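Local coordinates for protein acidocalcisomal pyrophosphatase (Trypanosoma brucei brucei, PDB 5C5V) that probably hydrolyses inorganic pyrophosphate to phosphate with the help of magnesium ions, and carries an EF-hand region alongside its pyrophosphatase domain, at residues 9-13 with 59-65. Sequence-based numbering, arbitrary orientation.
Sequences MSRLF and VTFEKFW
Two helical segments, 9-13 and 61-65, pack at an angle of 126° between their N-to-C directions, their axes 10.6 Å apart at closest approach. The register sets F13 against F61 (CA-CA 6.7 Å) and M9 against W65 (CA-CA 7.5 Å). Before the second helix, residues 59-60 are extended and weakly bonded as a strand; T60 then takes the N-cap position, its p rotamer letting OG1 accept from K63 N (3.2 Å).

The main bump is F13. With chi1 t, its ring slides under the start of helix 61-65: CZ reaches V59 O at the ring edge (3.5 Å) and F61 N (3.5 Å), while F61 CB sits squarely over the ring face, 3.8 Å from the centroid. F61, also t, turns its edge toward that face in an offset edge-to-face pair (centroids 5.5 Å apart, planes at 71°), then extends along helix 9-13, where CE1 lies 3.6 Å from both M9 O and S10 CA. S10 CB makes an off-centre CH-pi contact with the F61 ring. Beyond F13, the F64 ring meets it obliquely and fits between M9 CE (3.6 Å from F64 CE2) and L12 CD1 (4.0 Å from F64 CZ). M9, coiled mmm, also rests CG against the W65 ring edge at CZ3 (3.6 Å).

No hydrogen bond crosses this apolar interface. L12 continues into V32 and Y35 of helix 26-36, and V59 pairs with L24 through backbone bonds. The aromatic cluster F13-F61-F64 thus joins the first and last helices of a paired EF-hand lobe, whose two loops meet in a short antiparallel sheet.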
# COMPACT_ATOMS: atom_id res chain seq x y z
N MET A 9 -16.92 31.90 24.02
CA MET A 9 -17.38 33.17 23.47
C MET A 9 -16.71 33.46 22.13
O MET A 9 -17.27 34.15 21.28
CB MET A 9 -17.10 34.33 24.44
CG MET A 9 -17.86 34.22 25.74
SD MET A 9 -19.64 34.14 25.54
CE MET A 9 -20.05 35.81 25.07
N SER A 10 -15.51 32.94 21.96
CA SER A 10 -14.79 33.07 20.70
C SER A 10 -15.46 32.27 19.58
O SER A 10 -15.53 32.74 18.45
CB SER A 10 -13.34 32.63 20.89
OG SER A 10 -12.60 32.95 19.74
N ARG A 11 -15.94 31.07 19.89
CA ARG A 11 -16.71 30.29 18.91
C ARG A 11 -18.08 30.94 18.67
O ARG A 11 -18.59 30.93 17.55
CB ARG A 11 -16.87 28.85 19.37
CG ARG A 11 -15.57 28.05 19.33
CD ARG A 11 -15.81 26.57 19.59
NE ARG A 11 -16.29 26.33 20.94
CZ ARG A 11 -15.49 26.10 21.98
NH1 ARG A 11 -14.17 26.05 21.80
NH2 ARG A 11 -16.00 25.89 23.19
N LEU A 12 -18.66 31.52 19.72
CA LEU A 12 -19.91 32.25 19.58
C LEU A 12 -19.74 33.41 18.59
O LEU A 12 -20.59 33.66 17.74
CB LEU A 12 -20.37 32.78 20.95
CG LEU A 12 -21.58 33.69 21.14
CD1 LEU A 12 -21.26 35.12 20.78
CD2 LEU A 12 -22.76 33.22 20.33
N PHE A 13 -18.63 34.12 18.76
CA PHE A 13 -18.32 35.28 17.95
C PHE A 13 -18.19 34.88 16.47
O PHE A 13 -18.69 35.56 15.57
CB PHE A 13 -17.04 35.94 18.47
CG PHE A 13 -16.72 37.24 17.82
CD1 PHE A 13 -16.04 37.29 16.62
CD2 PHE A 13 -17.07 38.43 18.43
CE1 PHE A 13 -15.74 38.50 16.03
CE2 PHE A 13 -16.78 39.64 17.84
CZ PHE A 13 -16.11 39.67 16.64
N VAL A 59 -16.23 46.37 16.36
CA VAL A 59 -16.36 45.42 17.45
C VAL A 59 -15.54 44.17 17.15
O VAL A 59 -16.06 43.18 16.65
CB VAL A 59 -17.82 45.04 17.69
CG1 VAL A 59 -17.93 44.08 18.86
CG2 VAL A 59 -18.65 46.28 17.96
N THR A 60 -14.25 44.23 17.47
CA THR A 60 -13.38 43.07 17.34
C THR A 60 -13.78 42.04 18.39
O THR A 60 -14.57 42.36 19.27
CB THR A 60 -11.90 43.45 17.52
OG1 THR A 60 -11.68 43.91 18.86
CG2 THR A 60 -11.53 44.56 16.54
N PHE A 61 -13.26 40.83 18.31
CA PHE A 61 -13.61 39.87 19.35
C PHE A 61 -13.09 40.38 20.69
O PHE A 61 -13.76 40.25 21.72
CB PHE A 61 -13.05 38.47 19.09
CG PHE A 61 -13.15 37.57 20.28
CD1 PHE A 61 -14.39 37.24 20.80
CD2 PHE A 61 -12.02 37.09 20.91
CE1 PHE A 61 -14.50 36.43 21.92
CE2 PHE A 61 -12.12 36.27 22.03
CZ PHE A 61 -13.37 35.94 22.53
N GLU A 62 -11.90 40.95 20.64
CA GLU A 62 -11.22 41.40 21.85
C GLU A 62 -12.03 42.46 22.58
O GLU A 62 -12.09 42.46 23.80
CB GLU A 62 -9.82 41.93 21.52
CG GLU A 62 -8.80 41.75 22.64
CD GLU A 62 -8.64 40.30 23.10
OE1 GLU A 62 -8.54 39.40 22.23
OE2 GLU A 62 -8.61 40.06 24.33
N LYS A 63 -12.69 43.34 21.84
CA LYS A 63 -13.53 44.34 22.47
C LYS A 63 -14.85 43.73 22.91
O LYS A 63 -15.40 44.10 23.94
CB LYS A 63 -13.82 45.51 21.52
CG LYS A 63 -12.59 46.19 20.93
CD LYS A 63 -12.98 47.52 20.29
CE LYS A 63 -12.05 47.92 19.14
NZ LYS A 63 -12.57 49.19 18.51
N PHE A 64 -15.35 42.77 22.15
CA PHE A 64 -16.56 42.07 22.53
C PHE A 64 -16.35 41.33 23.85
O PHE A 64 -17.22 41.34 24.72
CB PHE A 64 -16.99 41.09 21.44
CG PHE A 64 -18.17 40.24 21.82
CD1 PHE A 64 -19.45 40.76 21.80
CD2 PHE A 64 -17.99 38.91 22.18
CE1 PHE A 64 -20.53 39.97 22.16
CE2 PHE A 64 -19.06 38.12 22.52
CZ PHE A 64 -20.34 38.65 22.51
N TRP A 65 -15.18 40.71 23.99
CA TRP A 65 -14.81 40.02 25.23
C TRP A 65 -14.79 41.01 26.39
O TRP A 65 -15.30 40.72 27.47
CB TRP A 65 -13.46 39.34 25.09
CG TRP A 65 -12.99 38.58 26.31
CD1 TRP A 65 -11.80 38.75 26.97
CD2 TRP A 65 -13.67 37.52 27.00
NE1 TRP A 65 -11.71 37.87 28.02
CE2 TRP A 65 -12.85 37.11 28.06
CE3 TRP A 65 -14.91 36.89 26.82
CZ2 TRP A 65 -13.21 36.09 28.94
CZ3 TRP A 65 -15.26 35.88 27.69
CH2 TRP A 65 -14.42 35.49 28.74